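Local structure of TRAP dicarboxylate transporter-DctP subunit (Rhodobacter sphaeroides, 4PE3) at residues Phe33-Ser38 with His50-Lys55; Glu79-Ile84 with Asp90-Asp95; Ser215-Asn220 with Pro232-Phe237; Val297-Trp300 with Glu304-Lys307. The protein probably captures a small organic acid in the periplasm and hands it to the membrane permease of a TRAP transporter. All blocks are in the same frame, centred on the assembly; numbering follows the deposited sequence. Where two conformers were deposited one is given.

Contact 1: residues Phe33-Ser38 with His50-Lys55; sequences FRFQSS and HVFADK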
loop_
_atom_site.group_PDB
_atom_site.type_symbol
_atom_site.label_atom_id
_atom_site.label_comp_id
_atom_site.label_asym_id
_atom_site.label_seq_id
_atom_site.Cartn_x
_atom_site.Cartn_y
_atom_site.Cartn_z
ATOM N N PHE A 33 -25.481 -0.728 3.617
ATOM C CA PHE A 33 -24.493 -1.550 2.928
ATOM C C PHE A 33 -23.462 -2.120 3.899
ATOM O O PHE A 33 -22.786 -1.373 4.603
ATOM C CB PHE A 33 -23.708 -0.727 1.907
ATOM C CG PHE A 33 -24.556 -0.102 0.822
ATOM C CD1 PHE A 33 -25.547 -0.816 0.159
ATOM C CD2 PHE A 33 -24.328 1.213 0.457
ATOM C CE1 PHE A 33 -26.285 -0.214 -0.847
ATOM C CE2 PHE A 33 -25.080 1.812 -0.541
ATOM C CZ PHE A 33 -26.046 1.101 -1.178
ATOM N N ARG A 34 -23.280 -3.427 3.853
ATOM C CA ARG A 34 -22.320 -4.121 4.718
ATOM C C ARG A 34 -20.981 -4.294 3.995
ATOM O O ARG A 34 -20.935 -4.882 2.897
ATOM C CB ARG A 34 -22.895 -5.478 5.106
ATOM C CG ARG A 34 -24.404 -5.447 5.323
ATOM C CD ARG A 34 -24.997 -6.831 5.220
ATOM N NE ARG A 34 -24.749 -7.604 6.432
ATOM C CZ ARG A 34 -24.356 -8.875 6.465
ATOM N NH1 ARG A 34 -24.147 -9.560 5.345
ATOM N NH2 ARG A 34 -24.181 -9.467 7.639
ATOM N N PHE A 35 -19.926 -3.756 4.589
ATOM C CA PHE A 35 -18.579 -3.839 4.051
ATOM C C PHE A 35 -17.693 -4.678 4.939
ATOM O O PHE A 35 -17.710 -4.496 6.152
ATOM C CB PHE A 35 -17.967 -2.450 3.991
ATOM C CG PHE A 35 -18.304 -1.684 2.766
ATOM C CD1 PHE A 35 -19.612 -1.354 2.465
ATOM C CD2 PHE A 35 -17.292 -1.259 1.914
ATOM C CE1 PHE A 35 -19.901 -0.629 1.333
ATOM C CE2 PHE A 35 -17.593 -0.533 0.778
ATOM C CZ PHE A 35 -18.898 -0.230 0.491
ATOM N N GLN A 36 -16.936 -5.603 4.382
ATOM C CA GLN A 36 -15.982 -6.365 5.145
ATOM C C GLN A 36 -14.566 -5.836 4.963
ATOM O O GLN A 36 -14.124 -5.571 3.834
ATOM C CB GLN A 36 -16.030 -7.827 4.770
ATOM C CG GLN A 36 -15.256 -8.652 5.764
ATOM C CD GLN A 36 -15.372 -10.123 5.538
ATOM O OE1 GLN A 36 -16.399 -10.735 5.853
ATOM N NE2 GLN A 36 -14.323 -10.716 4.975
ATOM N N SER A 37 -13.856 -5.651 6.068
ATOM C CA SER A 37 -12.481 -5.169 6.094
ATOM C C SER A 37 -11.533 -6.339 5.942
ATOM O O SER A 37 -11.893 -7.475 6.213
ATOM C CB SER A 37 -12.252 -4.497 7.444
ATOM O OG SER A 37 -10.925 -3.978 7.516
ATOM N N SER A 38 -10.301 -6.056 5.534
ATOM C CA SER A 38 -9.221 -7.043 5.652
ATOM C C SER A 38 -8.544 -7.025 7.035
ATOM O O SER A 38 -7.681 -7.846 7.318
ATOM C CB SER A 38 -8.174 -6.798 4.554
ATOM O OG SER A 38 -7.709 -5.476 4.640
ATOM N N HIS A 50 -13.632 3.217 10.398
ATOM C CA HIS A 50 -14.908 3.735 10.887
ATOM C C HIS A 50 -15.184 5.128 10.283
ATOM O O HIS A 50 -16.337 5.539 10.175
ATOM C CB HIS A 50 -14.949 3.932 12.398
ATOM C CG HIS A 50 -15.001 2.682 13.221
ATOM N ND1 HIS A 50 -15.970 1.703 13.100
ATOM C CD2 HIS A 50 -14.249 2.327 14.285
ATOM C CE1 HIS A 50 -15.784 0.783 14.040
ATOM N NE2 HIS A 50 -14.733 1.132 14.761
ATOM N N VAL A 51 -14.136 5.876 9.956
ATOM C CA VAL A 51 -14.319 7.212 9.364
ATOM C C VAL A 51 -15.120 7.132 8.067
ATOM O O VAL A 51 -15.969 7.972 7.817
ATOM C CB VAL A 51 -12.976 7.940 9.168
ATOM C CG1 VAL A 51 -13.165 9.285 8.486
ATOM C CG2 VAL A 51 -12.300 8.130 10.518
ATOM N N PHE A 52 -14.866 6.104 7.265
ATOM C CA PHE A 52 -15.630 5.942 6.028
ATOM C C PHE A 52 -17.101 5.759 6.341
ATOM O O PHE A 52 -17.952 6.492 5.823
ATOM C CB PHE A 52 -15.109 4.762 5.221
ATOM C CG PHE A 52 -15.936 4.438 4.011
ATOM C CD1 PHE A 52 -16.149 5.386 3.009
ATOM C CD2 PHE A 52 -16.483 3.177 3.864
ATOM C CE1 PHE A 52 -16.914 5.067 1.877
ATOM C CE2 PHE A 52 -17.239 2.857 2.727
ATOM C CZ PHE A 52 -17.446 3.794 1.750
ATOM N N ALA A 53 -17.407 4.806 7.203
ATOM C CA ALA A 53 -18.795 4.565 7.547
ATOM C C ALA A 53 -19.449 5.811 8.146
ATOM O O ALA A 53 -20.561 6.186 7.766
ATOM C CB ALA A 53 -18.912 3.388 8.517
ATOM N N ASP A 54 -18.761 6.467 9.073
ATOM C CA ASP A 54 -19.326 7.625 9.769
ATOM C C ASP A 54 -19.582 8.805 8.831
ATOM O O ASP A 54 -20.591 9.515 8.961
ATOM C CB ASP A 54 -18.411 8.054 10.932
ATOM C CG ASP A 54 -18.426 7.055 12.083
ATOM O OD1 ASP A 54 -19.394 6.271 12.172
ATOM O OD2 ASP A 54 -17.483 7.049 12.901
ATOM N N LYS A 55 -18.681 9.011 7.874
ATOM C CA LYS A 55 -18.815 10.134 6.959
ATOM C C LYS A 55 -19.874 9.863 5.900
ATOM O O LYS A 55 -20.510 10.796 5.415
ATOM C CB LYS A 55 -17.467 10.482 6.328
ATOM C CG LYS A 55 -16.473 11.080 7.313
ATOM C CD LYS A 55 -17.020 12.359 7.930
ATOM C CE LYS A 55 -16.139 12.864 9.050
ATOM N NZ LYS A 55 -16.725 14.092 9.648
#
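Different first torsions bring F35 and F52 together. F52 holds CG anti to its backbone nitrogen (chi1 174°), which sends its ring out from the helix toward the sheet, whereas F35 has CG anti to its own carbonyl carbon (chi1 -85°) and raises its ring from the strand to receive it. The result is a T-shaped pair: the edge of F52 approaches a face of F35, the centroids lie 5.6 Å apart and the planes are inclined at 65°. A single atom does most of the touching. F52 CE2 stands over the outer part of the F35 ring, 3.9 Å from F35 CE2, and reaches CD2 and CZ of F35 only a little farther off. The contact is purely apolar and confined to one residue from each side. It belongs to the beta-alpha-beta unit formed by strand 32-37, helix 44-59 and strand 65-69. A53 of the same helix rests on I66 of strand 65-69; V245 of strand 243-248 touches both phenylalanines, and helix 257-291 adds Q267 and F270 against F52.

Contact 2: residues Glu79-Ile84 with Asp90-Asp95; sequences ETPDAI and DGHITD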
loop_
_atom_site.group_PDB
_atom_site.type_symbol
_atom_site.label_atom_id
_atom_site.label_comp_id
_atom_site.label_asym_id
_atom_site.label_seq_id
_atom_site.Cartn_x
_atom_site.Cartn_y
_atom_site.Cartn_z
ATOM N N GLU A 79 -12.200 -13.971 -0.785
ATOM C CA GLU A 79 -13.443 -14.241 -1.499
ATOM C C GLU A 79 -14.444 -13.109 -1.359
ATOM O O GLU A 79 -15.603 -13.253 -1.724
ATOM C CB GLU A 79 -14.064 -15.546 -1.007
ATOM C CG GLU A 79 -13.174 -16.769 -1.198
ATOM C CD GLU A 79 -12.458 -16.788 -2.540
ATOM O OE1 GLU A 79 -13.115 -16.559 -3.580
ATOM O OE2 GLU A 79 -11.231 -17.036 -2.552
ATOM N N THR A 80 -14.005 -11.967 -0.843
ATOM C CA THR A 80 -14.923 -10.850 -0.745
ATOM C C THR A 80 -15.488 -10.421 -2.113
ATOM O O THR A 80 -16.650 -10.042 -2.175
ATOM C CB THR A 80 -14.362 -9.661 0.041
ATOM O OG1 THR A 80 -13.054 -9.315 -0.435
ATOM C CG2 THR A 80 -14.264 -9.983 1.532
ATOM N N PRO A 81 -14.690 -10.493 -3.212
ATOM C CA PRO A 81 -15.312 -10.072 -4.479
ATOM C C PRO A 81 -16.516 -10.923 -4.841
ATOM O O PRO A 81 -17.549 -10.396 -5.248
ATOM C CB PRO A 81 -14.177 -10.232 -5.514
ATOM C CG PRO A 81 -12.908 -10.123 -4.708
ATOM C CD PRO A 81 -13.253 -10.785 -3.378
ATOM N N ASP A 82 -16.379 -12.231 -4.705
ATOM C CA ASP A 82 -17.474 -13.151 -4.953
ATOM C C ASP A 82 -18.702 -12.809 -4.085
ATOM O O ASP A 82 -19.852 -12.758 -4.562
ATOM C CB ASP A 82 -16.986 -14.578 -4.673
ATOM C CG ASP A 82 -15.859 -15.009 -5.624
ATOM O OD1 ASP A 82 -15.858 -14.547 -6.782
ATOM O OD2 ASP A 82 -14.974 -15.803 -5.228
ATOM N N ALA A 83 -18.454 -12.578 -2.801
ATOM C CA ALA A 83 -19.529 -12.336 -1.847
ATOM C C ALA A 83 -20.270 -11.046 -2.176
ATOM O O ALA A 83 -21.486 -10.950 -1.995
ATOM C CB ALA A 83 -18.972 -12.275 -0.440
ATOM N N ILE A 84 -19.527 -10.058 -2.644
ATOM C CA ILE A 84 -20.086 -8.767 -3.027
ATOM C C ILE A 84 -21.021 -8.917 -4.221
ATOM O O ILE A 84 -22.155 -8.452 -4.200
ATOM C CB ILE A 84 -18.970 -7.754 -3.347
ATOM C CG1 ILE A 84 -18.290 -7.317 -2.048
ATOM C CG2 ILE A 84 -19.537 -6.524 -4.050
ATOM C CD1 ILE A 84 -16.904 -6.729 -2.270
ATOM N N ASP A 90 -21.910 -6.241 0.729
ATOM C CA ASP A 90 -22.089 -5.187 -0.273
ATOM C C ASP A 90 -20.800 -4.506 -0.719
ATOM O O ASP A 90 -20.780 -3.877 -1.776
ATOM C CB ASP A 90 -23.058 -4.135 0.254
ATOM C CG ASP A 90 -24.409 -4.718 0.572
ATOM O OD1 ASP A 90 -25.032 -5.340 -0.313
ATOM O OD2 ASP A 90 -24.848 -4.592 1.735
ATOM N N GLY A 91 -19.737 -4.607 0.062
ATOM C CA GLY A 91 -18.467 -4.041 -0.342
ATOM C C GLY A 91 -17.345 -4.577 0.505
ATOM O O GLY A 91 -17.548 -5.423 1.389
ATOM N N HIS A 92 -16.143 -4.088 0.222
ATOM C CA HIS A 92 -14.971 -4.399 1.043
ATOM C C HIS A 92 -14.000 -3.247 1.124
ATOM O O HIS A 92 -14.027 -2.322 0.291
ATOM C CB HIS A 92 -14.264 -5.698 0.596
ATOM C CG HIS A 92 -13.691 -5.679 -0.795
ATOM N ND1 HIS A 92 -13.392 -6.847 -1.455
ATOM C CD2 HIS A 92 -13.287 -4.668 -1.605
ATOM C CE1 HIS A 92 -12.864 -6.560 -2.636
ATOM N NE2 HIS A 92 -12.806 -5.248 -2.755
ATOM N N ILE A 93 -13.172 -3.295 2.157
ATOM C CA ILE A 93 -12.023 -2.411 2.290
ATOM C C ILE A 93 -10.887 -3.388 2.483
ATOM O O ILE A 93 -10.748 -3.979 3.556
ATOM C CB ILE A 93 -12.150 -1.448 3.490
ATOM C CG1 ILE A 93 -13.429 -0.616 3.409
ATOM C CG2 ILE A 93 -10.914 -0.554 3.537
ATOM C CD1 ILE A 93 -13.640 0.347 4.557
ATOM N N THR A 94 -10.076 -3.609 1.445
ATOM C CA THR A 94 -9.167 -4.739 1.478
ATOM C C THR A 94 -7.893 -4.540 0.655
ATOM O O THR A 94 -7.788 -3.611 -0.130
ATOM C CB THR A 94 -9.893 -6.029 1.024
ATOM O OG1 THR A 94 -9.115 -7.166 1.407
ATOM C CG2 THR A 94 -10.108 -6.030 -0.488
ATOM N N ASP A 95 -6.951 -5.434 0.875
ATOM C CA ASP A 95 -5.636 -5.394 0.258
ATOM C C ASP A 95 -5.776 -5.979 -1.116
ATOM O O ASP A 95 -5.999 -7.177 -1.282
ATOM C CB ASP A 95 -4.704 -6.265 1.107
ATOM C CG ASP A 95 -3.254 -6.176 0.710
ATOM O OD1 ASP A 95 -2.938 -6.102 -0.490
ATOM O OD2 ASP A 95 -2.412 -6.220 1.639
HETATM O O HOH W 1 -11.030 -9.062 1.407
#
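Helix 80-86 and strand 91-95, which follow each other in the chain, pack together at the five-stranded mixed sheet, with T80, P81 and I84 gathered round the imidazole of H92. The short segments run nearly antiparallel, at 163°, and their axes approach to 8.2 Å. H92 carries CG between its backbone nitrogen and carbonyl carbon (chi1 63°), a rotation that lifts the ring off the strand toward the helix. There its ND1 makes a 2.7 Å hydrogen bond with T80 OG1, which comes in at the ring edge, near the plane; P81 CG lies at the same edge, against CE1. I84 reaches over one face instead: its CD1 forms a CH-pi contact, 3.8 Å from the H92 ring centroid, and also presses to 3.5 Å on G91 C. On the opposite face T94 CG2 sits 3.4 Å above the centre of the H92 ring, so the imidazole is sandwiched between two methyl groups. An alanine in place of I84 lacks CG1, CG2 and CD1, and would probably open a gap beside D90 O and G91 and leave one face of H92 without its cover. A water binds both T80 OG1 and T94 OG1, giving the T80 hydroxyl a second partner and linking the helix start to the strand. Since E244 OE2 hydrogen-bonds NE2 at the far side of the ring, both imidazole nitrogens are engaged and the flip of the ring is fixed; the nearby carboxylate probably keeps NE2 protonated and may make a positively charged H92 easier to reach.

Contact 3: residues Ser215-Asn220 with Pro232-Phe237; sequences SVFSVN and PVYPGF. With EDO (1,2-ethanediol), chain D.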
loop_
_atom_site.group_PDB
_atom_site.type_symbol
_atom_site.label_atom_id
_atom_site.label_comp_id
_atom_site.label_asym_id
_atom_site.label_seq_id
_atom_site.Cartn_x
_atom_site.Cartn_y
_atom_site.Cartn_z
ATOM N N SER A 215 7.893 -2.669 8.422
ATOM C CA SER A 215 6.635 -1.938 8.437
ATOM C C SER A 215 6.836 -0.420 8.319
ATOM O O SER A 215 7.897 0.034 7.849
ATOM C CB SER A 215 5.871 -2.299 9.717
ATOM O OG SER A 215 4.557 -1.761 9.771
ATOM N N VAL A 216 5.839 0.365 8.714
ATOM C CA VAL A 216 5.940 1.798 8.758
ATOM C C VAL A 216 6.901 2.196 9.876
ATOM O O VAL A 216 7.146 1.412 10.803
ATOM C CB VAL A 216 4.559 2.445 8.934
ATOM C CG1 VAL A 216 3.666 2.031 7.768
ATOM C CG2 VAL A 216 3.909 2.065 10.264
ATOM N N PHE A 217 7.440 3.400 9.788
ATOM C CA PHE A 217 8.452 3.839 10.752
ATOM C C PHE A 217 8.002 3.698 12.203
ATOM O O PHE A 217 8.785 3.282 13.073
ATOM C CB PHE A 217 8.920 5.271 10.484
ATOM C CG PHE A 217 10.216 5.627 11.188
ATOM C CD1 PHE A 217 10.209 6.042 12.521
ATOM C CD2 PHE A 217 11.424 5.501 10.548
ATOM C CE1 PHE A 217 11.400 6.360 13.166
ATOM C CE2 PHE A 217 12.622 5.817 11.188
ATOM C CZ PHE A 217 12.608 6.243 12.493
ATOM N N SER A 218 6.761 4.062 12.477
ATOM C CA SER A 218 6.295 4.026 13.863
ATOM C C SER A 218 6.350 2.613 14.451
ATOM O O SER A 218 6.674 2.446 15.626
ATOM C CB SER A 218 4.893 4.617 13.984
ATOM O OG SER A 218 3.997 3.915 13.146
ATOM N N VAL A 219 6.029 1.607 13.660
ATOM C CA VAL A 219 6.138 0.223 14.069
ATOM C C VAL A 219 7.584 -0.187 14.165
ATOM O O VAL A 219 7.975 -0.832 15.148
ATOM C CB VAL A 219 5.359 -0.701 13.090
ATOM C CG1 VAL A 219 5.643 -2.167 13.350
ATOM C CG2 VAL A 219 3.854 -0.418 13.173
ATOM N N ASN A 220 8.384 0.169 13.161
ATOM C CA ASN A 220 9.794 -0.220 13.168
ATOM C C ASN A 220 10.463 0.310 14.425
ATOM O O ASN A 220 11.275 -0.405 15.074
ATOM C CB ASN A 220 10.516 0.312 11.931
ATOM C CG ASN A 220 10.008 -0.275 10.646
ATOM O OD1 ASN A 220 9.211 -1.201 10.628
ATOM N ND2 ASN A 220 10.472 0.301 9.522
ATOM N N PRO A 232 17.989 3.740 9.549
ATOM C CA PRO A 232 16.749 3.623 8.771
ATOM C C PRO A 232 16.683 4.583 7.590
ATOM O O PRO A 232 17.323 5.640 7.615
ATOM C CB PRO A 232 15.670 3.976 9.802
ATOM C CG PRO A 232 16.361 4.855 10.791
ATOM C CD PRO A 232 17.748 4.258 10.900
ATOM N N VAL A 233 15.892 4.216 6.578
ATOM C CA VAL A 233 15.571 5.125 5.497
ATOM C C VAL A 233 14.111 5.504 5.642
ATOM O O VAL A 233 13.210 4.646 5.618
ATOM C CB VAL A 233 15.866 4.527 4.110
ATOM C CG1 VAL A 233 15.637 5.566 3.016
ATOM C CG2 VAL A 233 17.298 4.038 4.017
ATOM N N TYR A 234 13.874 6.805 5.786
ATOM C CA TYR A 234 12.551 7.360 5.971
ATOM C C TYR A 234 12.492 8.733 5.308
ATOM O O TYR A 234 13.370 9.573 5.570
ATOM C CB TYR A 234 12.238 7.516 7.478
ATOM C CG TYR A 234 10.949 8.265 7.657
ATOM C CD1 TYR A 234 9.732 7.605 7.541
ATOM C CD2 TYR A 234 10.936 9.633 7.863
ATOM C CE1 TYR A 234 8.521 8.290 7.634
ATOM C CE2 TYR A 234 9.731 10.343 7.961
ATOM C CZ TYR A 234 8.527 9.662 7.857
ATOM O OH TYR A 234 7.356 10.394 7.942
ATOM N N PRO A 235 11.482 8.986 4.450
ATOM C CA PRO A 235 10.470 8.037 4.008
ATOM C C PRO A 235 11.078 6.855 3.297
ATOM O O PRO A 235 12.168 6.956 2.726
ATOM C CB PRO A 235 9.610 8.880 3.051
ATOM C CG PRO A 235 9.755 10.248 3.561
ATOM C CD PRO A 235 11.219 10.329 3.924
ATOM N N GLY A 236 10.435 5.707 3.389
ATOM C CA GLY A 236 10.891 4.543 2.663
ATOM C C GLY A 236 10.809 4.706 1.152
ATOM O O GLY A 236 10.296 5.702 0.633
ATOM N N PHE A 237 11.292 3.691 0.451
ATOM C CA PHE A 237 11.454 3.783 -0.997
ATOM C C PHE A 237 10.929 2.564 -1.737
ATOM O O PHE A 237 11.180 2.440 -2.938
ATOM C CB PHE A 237 12.936 4.002 -1.368
ATOM C CG PHE A 237 13.853 2.964 -0.809
ATOM C CD1 PHE A 237 14.025 1.767 -1.457
ATOM C CD2 PHE A 237 14.523 3.177 0.392
ATOM C CE1 PHE A 237 14.846 0.794 -0.948
ATOM C CE2 PHE A 237 15.325 2.197 0.927
ATOM C CZ PHE A 237 15.483 0.998 0.266
HETATM C C1 EDO D . 4.561 9.150 6.063
HETATM O O1 EDO D . 5.158 9.042 7.362
HETATM C C2 EDO D . 5.187 8.156 5.086
HETATM O O2 EDO D . 6.531 8.523 4.806
#
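A cis peptide bond joins Y234, whose side chain packs on F217, to P235, and the turn it makes lays P235 CD over one face of the tyrosine ring. F217 comes against Y234 at a slant: the centroids are 5.4 Å apart and the planes meet at 63°, neither stacked nor edge-to-face. Three parts of F217 share the work. Its CB is 3.8 Å from Y234 CD1, its CD2 lies at 3.8 Å from Y234 CB, and its CE2 reaches on to P232 CB, also at 3.8 Å. Both aromatic residues hold CG anti to the backbone nitrogen (chi1 -164° for F217), extending the rings away from their own chains and toward each other. Y234 OH ends 2.6 Å from O1 of a 1,2-ethanediol, probably from the crystallisation liquor, which is also bound by D282 OD2. A serine in place of Y234 takes the ring away and is likely to leave F217 CB and P235 CD without the surface they rest on. Within 215-220, N220 OD1 accepts S215 N at 3.0 Å through an in-plane lone pair, holding the chain just ahead of helix 217-223. D282, A285 and V286 of helix 257-291 back F217, and V286 also touches Y234, so the contact seats a short helix and a loop on the long helix that spans both lobes, a hallmark of TRAP solute-binding proteins.

Contact 4: residues Val297-Trp300 with Glu304-Lys307; sequences VHDW and ERAK. With ZN (zinc ion), chain O.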
loop_
_atom_site.group_PDB
_atom_site.type_symbol
_atom_site.label_atom_id
_atom_site.label_comp_id
_atom_site.label_asym_id
_atom_site.label_seq_id
_atom_site.Cartn_x
_atom_site.Cartn_y
_atom_site.Cartn_z
ATOM N N VAL A 297 18.622 9.036 10.476
ATOM C CA VAL A 297 17.470 8.809 9.616
ATOM C C VAL A 297 17.799 9.345 8.226
ATOM O O VAL A 297 17.988 10.545 8.059
ATOM C CB VAL A 297 16.229 9.486 10.176
ATOM C CG1 VAL A 297 15.002 9.239 9.272
ATOM C CG2 VAL A 297 15.977 8.982 11.611
ATOM N N HIS A 298 17.903 8.451 7.253
ATOM C CA HIS A 298 18.314 8.844 5.898
ATOM C C HIS A 298 17.097 9.081 5.031
ATOM O O HIS A 298 16.223 8.226 4.938
ATOM C CB HIS A 298 19.126 7.735 5.265
ATOM C CG HIS A 298 20.367 7.391 6.009
ATOM N ND1 HIS A 298 21.610 7.759 5.548
ATOM C CD2 HIS A 298 20.580 6.712 7.161
ATOM C CE1 HIS A 298 22.536 7.324 6.372
ATOM N NE2 HIS A 298 21.937 6.690 7.359
ATOM N N ASP A 299 17.033 10.248 4.398
ATOM C CA ASP A 299 15.981 10.574 3.426
ATOM C C ASP A 299 16.616 10.594 2.033
ATOM O O ASP A 299 17.322 11.548 1.678
ATOM C CB ASP A 299 15.375 11.938 3.774
ATOM C CG ASP A 299 14.263 12.393 2.812
ATOM O OD1 ASP A 299 13.755 11.644 1.973
ATOM O OD2 ASP A 299 13.885 13.572 2.898
ATOM N N TRP A 300 16.430 9.528 1.262
ATOM C CA TRP A 300 17.091 9.430 -0.039
ATOM C C TRP A 300 16.709 10.621 -0.910
ATOM O O TRP A 300 15.570 11.074 -0.892
ATOM C CB TRP A 300 16.717 8.127 -0.739
ATOM C CG TRP A 300 17.463 6.922 -0.308
ATOM C CD1 TRP A 300 18.321 6.811 0.758
ATOM C CD2 TRP A 300 17.442 5.635 -0.935
ATOM N NE1 TRP A 300 18.830 5.539 0.815
ATOM C CE2 TRP A 300 18.299 4.798 -0.205
ATOM C CE3 TRP A 300 16.778 5.111 -2.047
ATOM C CZ2 TRP A 300 18.534 3.482 -0.563
ATOM C CZ3 TRP A 300 16.986 3.801 -2.376
ATOM C CH2 TRP A 300 17.868 2.998 -1.643
ATOM N N GLU A 304 18.139 9.639 -6.180
ATOM C CA GLU A 304 18.365 8.257 -5.800
ATOM C C GLU A 304 17.043 7.476 -5.870
ATOM O O GLU A 304 17.012 6.329 -6.278
ATOM C CB GLU A 304 19.023 8.163 -4.415
ATOM C CG GLU A 304 20.451 8.693 -4.400
ATOM C CD GLU A 304 21.335 7.950 -5.335
ATOM O OE1 GLU A 304 21.121 6.735 -5.563
ATOM O OE2 GLU A 304 22.262 8.604 -5.857
ATOM N N ARG A 305 15.952 8.116 -5.504
ATOM C CA ARG A 305 14.652 7.479 -5.604
ATOM C C ARG A 305 14.295 7.198 -7.064
ATOM O O ARG A 305 13.746 6.147 -7.397
ATOM C CB ARG A 305 13.606 8.347 -4.919
ATOM C CG ARG A 305 13.809 8.393 -3.395
ATOM C CD ARG A 305 12.843 9.313 -2.739
ATOM N NE ARG A 305 13.132 9.454 -1.313
ATOM C CZ ARG A 305 12.691 8.651 -0.347
ATOM N NH1 ARG A 305 11.896 7.647 -0.647
ATOM N NH2 ARG A 305 13.030 8.910 0.911
ATOM N N ALA A 306 14.609 8.143 -7.955
ATOM C CA ALA A 306 14.390 7.928 -9.394
ATOM C C ALA A 306 15.263 6.777 -9.903
ATOM O O ALA A 306 14.817 5.981 -10.721
ATOM C CB ALA A 306 14.675 9.206 -10.187
ATOM N N LYS A 307 16.489 6.673 -9.405
ATOM C CA LYS A 307 17.342 5.551 -9.764
ATOM C C LYS A 307 16.717 4.231 -9.284
ATOM O O LYS A 307 16.722 3.235 -10.001
ATOM C CB LYS A 307 18.757 5.757 -9.206
ATOM C CG LYS A 307 19.583 6.712 -10.057
ATOM C CD LYS A 307 20.795 7.265 -9.310
ATOM C CE LYS A 307 21.647 6.176 -8.750
ATOM N NZ LYS A 307 22.848 6.752 -8.051
HETATM ZN ZN ZN O . 12.584 13.713 1.409
HETATM O O HOH W 2 11.823 12.130 0.330
HETATM O O HOH W 3 11.061 13.657 2.906
HETATM O O HOH W 4 13.937 14.679 0.211
#
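R305 packs its chain and guanidinium closely against W300 and D299, while the other side of D299 faces a hydrated metal. On the tight side the arginine chain runs extended from CG to NE, and W300 CB covers one face of its guanidinium at 3.9 Å from NE. R305 NE donates to W300 O over 3.0 Å with an N-H...O angle of 150°, approaching from above the carbonyl plane. R305 NH2 makes a salt-bridge hydrogen bond with D299 OD1, also at 3.0 Å, meeting that oxygen nearly along its C-O bond; carboxylate and guanidinium planes are turned 62° apart. P235 O and G236 O also engage NH2 and NH1, so backbone carbonyls grip much of this charge. The loose side begins at the same carboxylate: D299 chelates a zinc ion through OD2 at 2.0 Å and OD1 at 2.4 Å, with three waters completing the zinc ligands. OD1 is thus shared between metal and arginine, which probably lowers its negative character. On the buried side, W300 donates NE1 to L163 O and stacks on F237. This is a loop-to-helix junction, where an arginine in the opening turns of helix 302-320 reaches back to tie down the chain that leads into it.

Contacts 1 and 2 belong to one sheet, where strands 32-37 and 91-95 are neighbours and R34 O lies 2.7 Å from D90 N; they pack helices against it from separate segments of the chain. Both are buried, yet contact 1 is apolar whereas contact 2 sets a polar ring between two methyl groups, its nitrogens hydrogen-bonded and a water joining two threonines beside it. Contacts 3 and 4 lie about 27 to 36 Å from contacts 1 and 2, centre to centre, and touch each other through the 232-237 loop. There loops replace strands: contact 3 keeps an aromatic core with a bound ethanediol at its margin, and contact 4 grades from buried indole to an exposed, metal-bound carboxylate.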